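Local coordinates for sulfur carrier protein ThiS adenylyltransferase (Escherichia coli, PDB 1ZUD) that adenylates the C-terminal glycine of the sulfur carrier protein ThiS with ATP, a step in sulfur transfer for thiamine biosynthesis, at residues C[134-139]-C[240-245]; C[127-132]-C[168-173]; C[159-164]-C[232-237]; C[30-35]-C[105-110]; C[121-126]-C[203-208]. One frame throughout, in Å; residues are numbered along the deposited sequence.

Contact 1 of 5, residues C[134-139]-C[240-245]; sequences EINAAC and CPVCGG. With ZN (zinc ion), chain H.
Cys240 SG is held by three groups at once, the zinc ion at 2.2 Å and two backbone N-H groups, one of them from Val242, the residue that meets helix 129-141. This is a zinc knuckle, a CxxC turn wrapped round its metal. Val242 N donates to Cys240 SG over 3.4 Å, and Cys243 N donates to the same sulfur over 3.5 Å in a nearly straight bond (172°). These N-H groups would tend to spread the thiolate's negative charge. Cys243 SG adds a second ligand, 2.4 Å from the zinc ion, and Cys169 and Cys172 complete the Cys4 site. The knuckle touches the helix through Val242. With CG1 of Val242 swung away from its own backbone N (chi1 173°), that methyl lies 3.9 Å from Ala137 CA, while Val242 CG2 faces Ala137 CB at a loose 4.4 Å. Asn136 runs obliquely to the valine; its ND2 only brushes the methyl, 3.8 Å from Val242 CG1, and has its hydrogen-bond partner elsewhere. At the other end of this buried amide, Asn136 OD1 accepts a hydrogen bond from Tyr170 N.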
# COMPACT_ATOMS: atom_id res chain seq x y z
N GLU C 134 -15.46 19.40 6.34
CA GLU C 134 -16.63 19.20 7.19
C GLU C 134 -16.45 17.99 8.11
O GLU C 134 -16.83 18.01 9.26
CB GLU C 134 -17.96 19.06 6.36
CG GLU C 134 -19.17 19.69 7.11
CD GLU C 134 -20.58 19.22 6.69
OE1 GLU C 134 -20.81 18.90 5.50
OE2 GLU C 134 -21.49 19.19 7.56
N ILE C 135 -15.88 16.90 7.58
CA ILE C 135 -15.65 15.70 8.35
C ILE C 135 -14.63 15.94 9.48
O ILE C 135 -14.81 15.48 10.61
CB ILE C 135 -15.14 14.54 7.42
CG1 ILE C 135 -16.28 14.09 6.48
CG2 ILE C 135 -14.68 13.34 8.25
CD1 ILE C 135 -15.72 13.25 5.21
N ASN C 136 -13.55 16.64 9.14
CA ASN C 136 -12.52 16.96 10.08
C ASN C 136 -13.11 17.81 11.23
O ASN C 136 -12.82 17.57 12.41
CB ASN C 136 -11.40 17.75 9.41
CG ASN C 136 -10.37 18.30 10.41
OD1 ASN C 136 -9.59 17.55 10.97
ND2 ASN C 136 -10.40 19.62 10.65
N ALA C 137 -13.94 18.79 10.88
CA ALA C 137 -14.55 19.67 11.91
C ALA C 137 -15.43 18.84 12.84
O ALA C 137 -15.43 19.04 14.05
CB ALA C 137 -15.39 20.77 11.23
N ALA C 138 -16.19 17.90 12.28
CA ALA C 138 -17.05 17.05 13.11
C ALA C 138 -16.22 16.12 14.00
O ALA C 138 -16.56 15.93 15.16
CB ALA C 138 -18.01 16.18 12.22
N CYS C 139 -15.16 15.51 13.44
CA CYS C 139 -14.35 14.61 14.24
C CYS C 139 -13.69 15.35 15.42
O CYS C 139 -13.65 14.82 16.53
CB CYS C 139 -13.25 13.96 13.35
SG CYS C 139 -14.07 12.70 12.23
N CYS C 240 -5.68 27.77 14.28
CA CYS C 240 -6.67 26.85 13.65
C CYS C 240 -8.09 27.07 14.18
O CYS C 240 -8.34 26.94 15.36
CB CYS C 240 -6.29 25.37 13.87
SG CYS C 240 -7.49 24.27 12.99
N PRO C 241 -9.05 27.39 13.30
CA PRO C 241 -10.43 27.61 13.77
C PRO C 241 -11.18 26.35 14.22
O PRO C 241 -12.25 26.45 14.78
CB PRO C 241 -11.11 28.27 12.59
CG PRO C 241 -10.34 27.69 11.40
CD PRO C 241 -8.90 27.68 11.86
N VAL C 242 -10.60 25.18 13.99
CA VAL C 242 -11.23 23.93 14.38
C VAL C 242 -10.69 23.36 15.68
O VAL C 242 -11.44 23.08 16.60
CB VAL C 242 -11.07 22.80 13.25
CG1 VAL C 242 -11.59 21.44 13.77
CG2 VAL C 242 -11.84 23.19 12.02
N CYS C 243 -9.38 23.18 15.79
CA CYS C 243 -8.84 22.58 17.00
C CYS C 243 -8.11 23.65 17.83
O CYS C 243 -7.50 23.33 18.84
CB CYS C 243 -7.83 21.45 16.65
SG CYS C 243 -6.24 22.03 15.91
N GLY C 244 -8.17 24.88 17.35
CA GLY C 244 -7.51 26.00 18.00
C GLY C 244 -7.97 26.17 19.43
O GLY C 244 -7.31 26.87 20.21
N GLY C 245 -9.10 25.56 19.78
CA GLY C 245 -9.62 25.67 21.14
C GLY C 245 -10.20 27.04 21.50
O GLY C 245 -11.31 27.09 22.09
ZN ZN H . -6.45 22.35 13.52

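Contact 2 of 5, residues C[127-132]-C[168-173]; sequences DNMATR and GCYRCL. With ZN (zinc ion), chain H.
The ring of Tyr170 and the guanidinium of Arg132 lie nearly parallel, their planes 15° apart, but they are not stacked: the phenol oxygen approaches the charged group obliquely. Met129 CE sits at the ring edge close to its plane; its 3.0 Å to Tyr170 OH is unusually short, and the exact value is doubtful. Arg132 CD lies 3.3 Å from Tyr170 OH, so both side chains touch the phenol oxygen. Bends at chi2 and chi3 bring the methionine methyl to the hydroxyl end of the ring edge, its chain at about a right angle to the tyrosine. With an alanine here instead of Tyr170, the methyl of Met129 would probably be left beside a gap and the Arg132 chain less confined. Both helices carry N-caps: Asn128 precedes helix 129-141 in the ATP-binding site, and Cys169 precedes the short zinc-bearing helix 170-173. Asn128 OD1 accepts from Thr131 N at 3.0 Å, from above the carbonyl plane, and from Thr131 OG1 at 2.9 Å; Asn128 ND2 donates to Asp127 OD2 at 2.8 Å. Arg132 uses NH1 in a salt bridge with Asp124, and its NE donates to the carbonyl oxygen of Ala64 of the ThiS chain.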
# COMPACT_ATOMS: atom_id res chain seq x y z
N ASP C 127 -13.79 12.77 -1.93
CA ASP C 127 -13.00 13.26 -3.05
C ASP C 127 -13.04 14.77 -3.25
O ASP C 127 -12.84 15.23 -4.38
CB ASP C 127 -13.54 12.64 -4.34
CG ASP C 127 -14.99 13.05 -4.57
OD1 ASP C 127 -15.63 12.53 -5.50
OD2 ASP C 127 -15.49 13.92 -3.80
N ASN C 128 -13.36 15.54 -2.22
CA ASN C 128 -13.29 17.00 -2.43
C ASN C 128 -13.00 17.67 -1.08
O ASN C 128 -13.38 17.15 -0.03
CB ASN C 128 -14.58 17.52 -3.06
CG ASN C 128 -15.76 17.32 -2.17
OD1 ASN C 128 -16.12 18.21 -1.37
ND2 ASN C 128 -16.37 16.14 -2.26
N MET C 129 -12.33 18.82 -1.14
CA MET C 129 -11.92 19.58 0.03
C MET C 129 -13.04 19.95 0.97
O MET C 129 -12.92 19.78 2.16
CB MET C 129 -11.24 20.89 -0.38
CG MET C 129 -10.11 20.75 -1.35
SD MET C 129 -8.63 20.91 -0.40
CE MET C 129 -8.51 19.26 0.02
N ALA C 130 -14.14 20.48 0.42
CA ALA C 130 -15.23 20.93 1.28
C ALA C 130 -15.77 19.84 2.20
O ALA C 130 -15.97 20.08 3.39
CB ALA C 130 -16.38 21.53 0.43
N THR C 131 -16.06 18.66 1.64
CA THR C 131 -16.51 17.56 2.46
C THR C 131 -15.43 17.13 3.47
O THR C 131 -15.73 16.85 4.63
CB THR C 131 -16.85 16.35 1.56
OG1 THR C 131 -17.79 16.77 0.57
CG2 THR C 131 -17.46 15.24 2.35
N ARG C 132 -14.18 17.06 3.03
CA ARG C 132 -13.12 16.67 3.92
C ARG C 132 -13.03 17.68 5.07
O ARG C 132 -12.84 17.28 6.22
CB ARG C 132 -11.77 16.58 3.18
CG ARG C 132 -11.65 15.37 2.18
CD ARG C 132 -10.36 15.47 1.35
NE ARG C 132 -10.20 14.36 0.41
CZ ARG C 132 -9.80 13.13 0.76
NH1 ARG C 132 -9.52 12.83 2.03
NH2 ARG C 132 -9.63 12.21 -0.17
N GLY C 168 -2.35 18.81 15.72
CA GLY C 168 -3.31 19.55 14.94
C GLY C 168 -4.34 18.67 14.23
O GLY C 168 -4.52 17.50 14.52
N CYS C 169 -4.99 19.24 13.24
CA CYS C 169 -6.05 18.51 12.56
C CYS C 169 -5.88 18.73 11.05
O CYS C 169 -4.83 19.29 10.58
CB CYS C 169 -7.43 19.05 13.09
SG CYS C 169 -7.81 20.69 12.47
N TYR C 170 -6.88 18.33 10.27
CA TYR C 170 -6.72 18.43 8.79
C TYR C 170 -6.65 19.91 8.37
O TYR C 170 -5.91 20.29 7.44
CB TYR C 170 -7.92 17.78 8.08
CG TYR C 170 -7.83 17.73 6.56
CD1 TYR C 170 -7.21 16.66 5.90
CD2 TYR C 170 -8.45 18.70 5.79
CE1 TYR C 170 -7.23 16.56 4.48
CE2 TYR C 170 -8.48 18.62 4.42
CZ TYR C 170 -7.87 17.55 3.77
OH TYR C 170 -7.96 17.51 2.41
N ARG C 171 -7.42 20.73 9.08
CA ARG C 171 -7.46 22.16 8.82
C ARG C 171 -6.16 22.87 9.25
O ARG C 171 -5.88 23.95 8.73
CB ARG C 171 -8.69 22.79 9.52
CG ARG C 171 -8.74 24.33 9.56
CD ARG C 171 -9.14 24.95 8.26
NE ARG C 171 -9.13 26.42 8.33
CZ ARG C 171 -8.03 27.16 8.50
NH1 ARG C 171 -6.81 26.62 8.64
NH2 ARG C 171 -8.14 28.48 8.50
N CYS C 172 -5.36 22.30 10.13
CA CYS C 172 -4.06 22.96 10.47
C CYS C 172 -3.11 22.87 9.28
O CYS C 172 -2.28 23.75 9.04
CB CYS C 172 -3.34 22.30 11.66
SG CYS C 172 -4.17 22.46 13.28
N LEU C 173 -3.22 21.78 8.53
CA LEU C 173 -2.36 21.55 7.37
C LEU C 173 -2.87 22.22 6.10
O LEU C 173 -2.09 22.76 5.31
CB LEU C 173 -2.26 20.02 7.14
CG LEU C 173 -1.50 19.54 5.90
CD1 LEU C 173 -0.05 20.05 5.99
CD2 LEU C 173 -1.52 17.96 5.86
ZN ZN H . -6.45 22.35 13.52

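Contact 3 of 5, residues C[159-164]-C[232-237]; sequences MVLTPP and LALRRA
Met159 meets Leu234 along most of its length. CB lies 4.2 Å from Leu234 CD1, CG is much the same distance away, and the sulfur comes closest, with Met159 SD 3.7 Å from Leu234 CD1. The same sulfur is 4.2 Å from Leu234 CD2, so it faces both branches of the leucine. At SD the chain bends (chi3 -118°), which carries CE away from Leu234 and towards helix 170-173, where it ends against the ring of Tyr170. Two residues along the strand, Leu161 brings a second side chain to the same methyl: Leu161 CD2 is 3.7 Å from Leu234 CD1. Both Met159 and Leu161 cross Leu234 at about a right angle, and CD1 is the shared tip on which their side chains converge. Leu161 turns its other methyl to the zinc-bearing helix, with CD1 near the backbone N of Tyr170. The backbones stay well apart, because strand 218-223 runs between them; its Leu219 touches both Met159 and Leu234, and Leu173 of the helix packs on both as well. The contact thus bridges over a middle strand on one face of the antiparallel part of the sheet. That part ends at strand 228-233, whose Ala233 makes backbone hydrogen bonds with the ThiS chain: the outer strand of a ThiF-family adenylyltransferase docking its ubiquitin-like partner.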
# COMPACT_ATOMS: atom_id res chain seq x y z
N MET C 159 -2.88 10.45 6.63
CA MET C 159 -2.58 10.95 7.98
C MET C 159 -3.56 10.34 8.94
O MET C 159 -4.76 10.20 8.61
CB MET C 159 -2.81 12.46 8.14
CG MET C 159 -2.48 13.33 7.04
SD MET C 159 -3.04 14.97 7.61
CE MET C 159 -4.22 15.28 6.40
N VAL C 160 -3.07 10.03 10.15
CA VAL C 160 -3.93 9.53 11.25
C VAL C 160 -4.02 10.68 12.29
O VAL C 160 -2.99 11.09 12.87
CB VAL C 160 -3.34 8.30 11.94
CG1 VAL C 160 -4.30 7.87 13.05
CG2 VAL C 160 -3.14 7.13 10.90
N LEU C 161 -5.22 11.22 12.50
CA LEU C 161 -5.37 12.35 13.43
C LEU C 161 -6.21 11.89 14.59
O LEU C 161 -7.37 11.41 14.43
CB LEU C 161 -6.06 13.52 12.73
CG LEU C 161 -5.54 13.91 11.38
CD1 LEU C 161 -6.59 14.77 10.66
CD2 LEU C 161 -4.25 14.62 11.55
N THR C 162 -5.63 11.97 15.78
CA THR C 162 -6.37 11.49 16.96
C THR C 162 -6.40 12.54 18.08
O THR C 162 -5.53 13.38 18.14
CB THR C 162 -5.70 10.23 17.58
OG1 THR C 162 -4.37 10.57 18.02
CG2 THR C 162 -5.57 9.11 16.53
N PRO C 163 -7.45 12.51 18.92
CA PRO C 163 -7.59 13.44 20.07
C PRO C 163 -6.38 13.05 20.95
O PRO C 163 -6.00 11.89 20.97
CB PRO C 163 -8.88 12.97 20.78
CG PRO C 163 -9.65 12.29 19.74
CD PRO C 163 -8.64 11.65 18.76
N PRO C 164 -5.81 13.98 21.76
CA PRO C 164 -6.18 15.37 21.97
C PRO C 164 -5.65 16.28 20.90
O PRO C 164 -5.43 17.46 21.17
CB PRO C 164 -5.60 15.68 23.36
CG PRO C 164 -4.31 15.03 23.30
CD PRO C 164 -4.64 13.63 22.60
N LEU C 232 6.22 13.07 7.13
CA LEU C 232 6.46 14.44 7.63
C LEU C 232 5.70 14.61 8.94
O LEU C 232 4.56 14.16 9.06
CB LEU C 232 5.96 15.46 6.60
CG LEU C 232 6.56 15.22 5.20
CD1 LEU C 232 5.83 16.13 4.18
CD2 LEU C 232 8.10 15.53 5.23
N ALA C 233 6.33 15.25 9.93
CA ALA C 233 5.66 15.44 11.22
C ALA C 233 4.69 16.58 11.05
O ALA C 233 5.10 17.67 10.60
CB ALA C 233 6.74 15.81 12.32
N LEU C 234 3.42 16.36 11.40
CA LEU C 234 2.41 17.40 11.30
C LEU C 234 2.66 18.44 12.43
O LEU C 234 3.43 18.16 13.36
CB LEU C 234 1.00 16.79 11.47
CG LEU C 234 0.56 15.94 10.23
CD1 LEU C 234 -0.71 15.18 10.52
CD2 LEU C 234 0.36 16.90 9.06
N ARG C 235 2.04 19.60 12.35
CA ARG C 235 2.23 20.61 13.43
C ARG C 235 0.95 21.42 13.55
O ARG C 235 0.44 21.93 12.55
CB ARG C 235 3.38 21.56 13.07
CG ARG C 235 3.60 22.74 14.06
CD ARG C 235 4.54 22.38 15.24
NE ARG C 235 4.67 23.46 16.23
CZ ARG C 235 3.87 23.65 17.29
NH1 ARG C 235 2.85 22.83 17.54
NH2 ARG C 235 4.08 24.67 18.12
N ARG C 236 0.42 21.55 14.75
CA ARG C 236 -0.80 22.32 14.86
C ARG C 236 -0.58 23.79 14.56
O ARG C 236 0.53 24.32 14.68
CB ARG C 236 -1.49 22.08 16.21
CG ARG C 236 -0.73 22.46 17.41
CD ARG C 236 -1.61 22.32 18.66
NE ARG C 236 -0.88 22.88 19.79
CZ ARG C 236 0.00 22.21 20.54
NH1 ARG C 236 0.27 20.92 20.31
NH2 ARG C 236 0.63 22.86 21.52
N ALA C 237 -1.63 24.42 14.05
CA ALA C 237 -1.57 25.83 13.72
C ALA C 237 -2.25 26.57 14.88
O ALA C 237 -3.40 26.28 15.24
CB ALA C 237 -2.31 26.12 12.42

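Contact 4 of 5, residues C[30-35]-C[105-110]; sequences QVLIIG and QRLTGE
Strand 30-34 is the first strand of the Rossmann-like nucleotide-binding fold, and Leu107, a residue of the ATP-binding site, packs on its C-terminal half. One methyl does the touching. Leu107 CD1 lies 4.0 Å from Leu32 CD1, the two leucines reaching toward each other tip to tip. The same methyl of Leu107, CD1, rests 4.2 Å from Ile34 CG1, here with the side chains crossing at about a right angle. Leu32 and Ile34, alternate residues of the strand, therefore present one apolar face to a single leucine. For Leu32, a CG turned away from the backbone N (chi1 169°) projects the methyl pair outward from the strand to meet it. All three side chains are buried, and Leu112 and Ala115 of helix 109-118 extend the apolar cover over Ile34 and Leu32, while Ala58 of the neighbouring strand touches Leu107. Just beyond the contact the strand runs into Gly35, the first glycine of a pattern consistent with the GxGxxG turn of Rossmann folds. At the backbone angles of Gly35 (phi 109°, psi 116°) a side chain would press against the carbonyl oxygen of Ile34, which explains a glycine there. On the other segment, the chain runs on from Leu107 through Thr108 and Gly109 towards the helix, and both are held by one carboxylate: Thr108 OG1 hydrogen-bonds with Glu134 OE1, and Gly109 N donates to Glu134 OE2.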
# COMPACT_ATOMS: atom_id res chain seq x y z
N GLN C 30 -16.94 0.20 16.12
CA GLN C 30 -17.74 0.74 15.04
C GLN C 30 -16.92 1.68 14.18
O GLN C 30 -16.27 2.62 14.69
CB GLN C 30 -19.02 1.46 15.58
CG GLN C 30 -19.83 2.06 14.38
CD GLN C 30 -21.21 2.57 14.75
OE1 GLN C 30 -21.90 1.98 15.61
NE2 GLN C 30 -21.63 3.64 14.11
N VAL C 31 -16.94 1.46 12.87
CA VAL C 31 -16.15 2.31 11.97
C VAL C 31 -17.05 2.94 10.94
O VAL C 31 -17.95 2.27 10.36
CB VAL C 31 -15.02 1.50 11.23
CG1 VAL C 31 -14.36 2.35 10.10
CG2 VAL C 31 -13.91 1.11 12.22
N LEU C 32 -16.88 4.23 10.74
CA LEU C 32 -17.64 4.92 9.70
C LEU C 32 -16.69 5.17 8.52
O LEU C 32 -15.65 5.84 8.65
CB LEU C 32 -18.21 6.27 10.20
CG LEU C 32 -18.82 7.26 9.19
CD1 LEU C 32 -20.13 6.71 8.51
CD2 LEU C 32 -19.08 8.56 9.91
N ILE C 33 -17.08 4.63 7.34
CA ILE C 33 -16.31 4.85 6.11
C ILE C 33 -17.12 5.83 5.25
O ILE C 33 -18.26 5.54 4.79
CB ILE C 33 -16.07 3.52 5.32
CG1 ILE C 33 -15.29 2.51 6.22
CG2 ILE C 33 -15.27 3.83 3.99
CD1 ILE C 33 -15.23 1.03 5.65
N ILE C 34 -16.58 7.02 5.04
CA ILE C 34 -17.28 8.01 4.22
C ILE C 34 -16.64 8.04 2.83
O ILE C 34 -15.52 8.47 2.68
CB ILE C 34 -17.20 9.38 4.88
CG1 ILE C 34 -17.70 9.26 6.33
CG2 ILE C 34 -18.11 10.35 4.16
CD1 ILE C 34 -17.48 10.57 7.12
N GLY C 35 -17.37 7.55 1.82
CA GLY C 35 -16.84 7.46 0.47
C GLY C 35 -16.60 6.00 0.12
O GLY C 35 -15.83 5.33 0.77
N GLN C 105 -26.16 8.52 1.13
CA GLN C 105 -26.34 9.94 1.23
C GLN C 105 -24.98 10.63 1.29
O GLN C 105 -23.93 9.97 1.45
CB GLN C 105 -27.26 10.25 2.45
CG GLN C 105 -26.59 10.02 3.77
CD GLN C 105 -27.51 10.25 4.97
OE1 GLN C 105 -28.08 9.31 5.51
NE2 GLN C 105 -27.64 11.51 5.38
N ARG C 106 -25.01 11.95 1.10
CA ARG C 106 -23.81 12.80 1.17
C ARG C 106 -23.97 13.30 2.58
O ARG C 106 -24.80 14.17 2.84
CB ARG C 106 -23.89 13.98 0.18
CG ARG C 106 -22.66 14.92 0.22
CD ARG C 106 -22.73 15.99 -0.87
NE ARG C 106 -21.63 16.95 -0.84
CZ ARG C 106 -21.50 17.96 0.03
NH1 ARG C 106 -22.43 18.17 0.96
NH2 ARG C 106 -20.46 18.78 -0.06
N LEU C 107 -23.20 12.72 3.48
CA LEU C 107 -23.32 13.03 4.89
C LEU C 107 -22.90 14.42 5.15
O LEU C 107 -21.78 14.80 4.83
CB LEU C 107 -22.42 12.12 5.73
CG LEU C 107 -22.88 10.70 6.02
CD1 LEU C 107 -21.80 9.96 6.84
CD2 LEU C 107 -24.21 10.75 6.79
N THR C 108 -23.79 15.18 5.76
CA THR C 108 -23.47 16.55 6.10
C THR C 108 -24.34 16.99 7.29
O THR C 108 -25.36 16.37 7.63
CB THR C 108 -23.70 17.49 4.87
OG1 THR C 108 -23.29 18.82 5.21
CG2 THR C 108 -25.18 17.51 4.45
N GLY C 109 -23.93 18.09 7.90
CA GLY C 109 -24.68 18.63 9.01
C GLY C 109 -25.00 17.65 10.11
O GLY C 109 -24.14 16.89 10.58
N GLU C 110 -26.27 17.65 10.51
CA GLU C 110 -26.73 16.79 11.59
C GLU C 110 -26.54 15.28 11.36
O GLU C 110 -26.20 14.55 12.29
CB GLU C 110 -28.20 17.10 11.85
CG GLU C 110 -28.89 16.21 12.83
CD GLU C 110 -30.40 16.28 12.67
OE1 GLU C 110 -30.95 15.54 11.81
OE2 GLU C 110 -31.05 17.09 13.38

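Contact 5 of 5, residues C[121-126]-C[203-208]; sequences VVLDCT and LEAIKL
Val121 and Leu208 lie side by side and run past each other in opposite directions, so that flanks meet. Leu208 CD2 does the touching, 3.6 Å from Val121 CB and 3.7 Å from Val121 CG2. This holds for one of the two conformers modelled for Leu208, so the fit at this end may vary. One helix turn earlier Ala205 points its methyl at the strand, and Leu123 CD2 reaches it at 4.2 Å from Ala205 CB. Ala205 and Leu208 thus pair with alternate residues of strand 121-124, the packing of helix 191-210 on the parallel part of the mixed, Rossmann-like sheet. The other face of the strand carries Val122 and Asp124 towards helix 129-141. Asp124 OD1 closes an Asx turn, accepting from Thr126 N at 3.0 Å on its anti side and from Thr126 OG1 at 2.7 Å on its syn side, which holds the chain where the strand ends. On the helix, Lys207 NZ forms a salt bridge with Glu204 OE1 at 2.9 Å; Glu204 also pairs with Arg220, and both hydrogen-bond to neutral groups of the second subunit, Lys207 to its Gly224 carbonyl and Glu204 to its Ser227. The side chains that meet here are therefore apolar, held by shape and dispersion, while Gln201 of the same helix bonds Asp124 O farther along the strand.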
# COMPACT_ATOMS: atom_id res chain seq x y z
N VAL C 121 -14.10 5.31 15.10
CA VAL C 121 -13.08 5.94 14.24
C VAL C 121 -13.70 6.20 12.89
O VAL C 121 -14.55 5.42 12.43
CB VAL C 121 -11.80 5.04 14.06
CG1 VAL C 121 -12.16 3.68 13.47
CG2 VAL C 121 -10.83 5.73 13.09
N VAL C 122 -13.28 7.28 12.25
CA VAL C 122 -13.85 7.63 10.95
C VAL C 122 -12.79 7.51 9.84
O VAL C 122 -11.63 7.93 10.02
CB VAL C 122 -14.40 9.09 11.00
CG1 VAL C 122 -14.89 9.57 9.57
CG2 VAL C 122 -15.53 9.19 12.02
N LEU C 123 -13.17 6.90 8.71
CA LEU C 123 -12.25 6.87 7.56
C LEU C 123 -12.80 7.84 6.54
O LEU C 123 -13.95 7.70 6.06
CB LEU C 123 -12.13 5.50 6.90
CG LEU C 123 -11.67 4.23 7.58
CD1 LEU C 123 -10.87 3.33 6.60
CD2 LEU C 123 -10.89 4.57 8.78
N ASP C 124 -12.01 8.89 6.26
CA ASP C 124 -12.38 9.88 5.24
C ASP C 124 -11.84 9.36 3.88
O ASP C 124 -10.65 9.40 3.62
CB ASP C 124 -11.79 11.25 5.54
CG ASP C 124 -11.85 12.21 4.34
OD1 ASP C 124 -12.63 12.00 3.37
OD2 ASP C 124 -11.08 13.21 4.36
N CYS C 125 -12.75 8.89 3.04
CA CYS C 125 -12.39 8.35 1.74
C CYS C 125 -13.15 9.13 0.68
O CYS C 125 -13.59 8.56 -0.33
CB CYS C 125 -12.80 6.89 1.68
SG CYS C 125 -12.08 5.88 2.94
N THR C 126 -13.32 10.43 0.90
CA THR C 126 -14.10 11.26 -0.03
C THR C 126 -13.22 11.89 -1.12
O THR C 126 -12.04 11.60 -1.21
CB THR C 126 -14.96 12.36 0.71
OG1 THR C 126 -14.11 13.28 1.44
CG2 THR C 126 -15.93 11.69 1.68
N LEU C 203 -5.50 -0.65 7.68
CA LEU C 203 -4.42 -1.03 8.57
C LEU C 203 -4.39 -0.08 9.80
O LEU C 203 -4.29 -0.53 10.94
CB LEU C 203 -3.05 -0.90 7.87
CG LEU C 203 -1.94 -1.94 8.19
CD1 LEU C 203 -0.58 -1.30 7.91
CD2 LEU C 203 -1.99 -2.59 9.58
N GLU C 204 -4.43 1.22 9.56
CA GLU C 204 -4.36 2.19 10.69
C GLU C 204 -5.58 2.00 11.61
O GLU C 204 -5.50 2.10 12.83
CB GLU C 204 -4.30 3.63 10.09
CG GLU C 204 -2.96 3.92 9.37
CD GLU C 204 -1.74 3.60 10.24
OE1 GLU C 204 -0.69 3.12 9.73
OE2 GLU C 204 -1.85 3.81 11.47
N ALA C 205 -6.72 1.67 11.02
CA ALA C 205 -7.93 1.47 11.81
C ALA C 205 -7.84 0.27 12.72
O ALA C 205 -8.26 0.31 13.89
CB ALA C 205 -9.18 1.34 10.90
N ILE C 206 -7.28 -0.80 12.21
CA ILE C 206 -7.15 -2.01 12.99
C ILE C 206 -6.19 -1.79 14.14
O ILE C 206 -6.45 -2.26 15.24
CB ILE C 206 -6.64 -3.16 12.10
CG1 ILE C 206 -7.75 -3.48 11.08
CG2 ILE C 206 -6.31 -4.40 12.92
CD1 ILE C 206 -7.29 -4.28 9.88
N LYS C 207 -5.11 -1.08 13.88
CA LYS C 207 -4.14 -0.79 14.94
C LYS C 207 -4.78 0.10 16.01
O LYS C 207 -4.60 -0.16 17.24
CB LYS C 207 -2.86 -0.12 14.38
CG LYS C 207 -1.99 -1.09 13.56
CD LYS C 207 -0.66 -0.47 13.14
CE LYS C 207 -0.90 0.74 12.22
NZ LYS C 207 0.39 1.36 11.83
N LEU C 208 -5.52 1.12 15.57
CA LEU C 208 -6.13 2.01 16.54
C LEU C 208 -7.18 1.29 17.37
O LEU C 208 -7.22 1.44 18.59
CB LEU C 208 -6.78 3.20 15.86
CG LEU C 208 -7.78 3.92 16.77
CD1 LEU C 208 -7.04 4.84 17.73
CD2 LEU C 208 -8.71 4.71 15.92

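Contacts 2 to 5 are buried, with contact 5 closest to the chain's centre, whereas contact 1 lies farthest out and is partly exposed. Contacts 1 and 2 share helix 129-141 and the zinc ion, each giving two of its four cysteines, and combine metal and polar chemistry with packing; contacts 2 and 5 bury the most surface. Contacts 3, 4 and 5 are apolar and belong to one sheet: contacts 4 and 5 rest on the neighbouring parallel strands 30-34 and 121-124, contact 3 on its antiparallel part. Contacts 3 and 4 do not touch, their nearest atoms being about 12 Å apart. Contacts 2 and 3 also border the ThiS chain, while contact 5 reaches the second subunit.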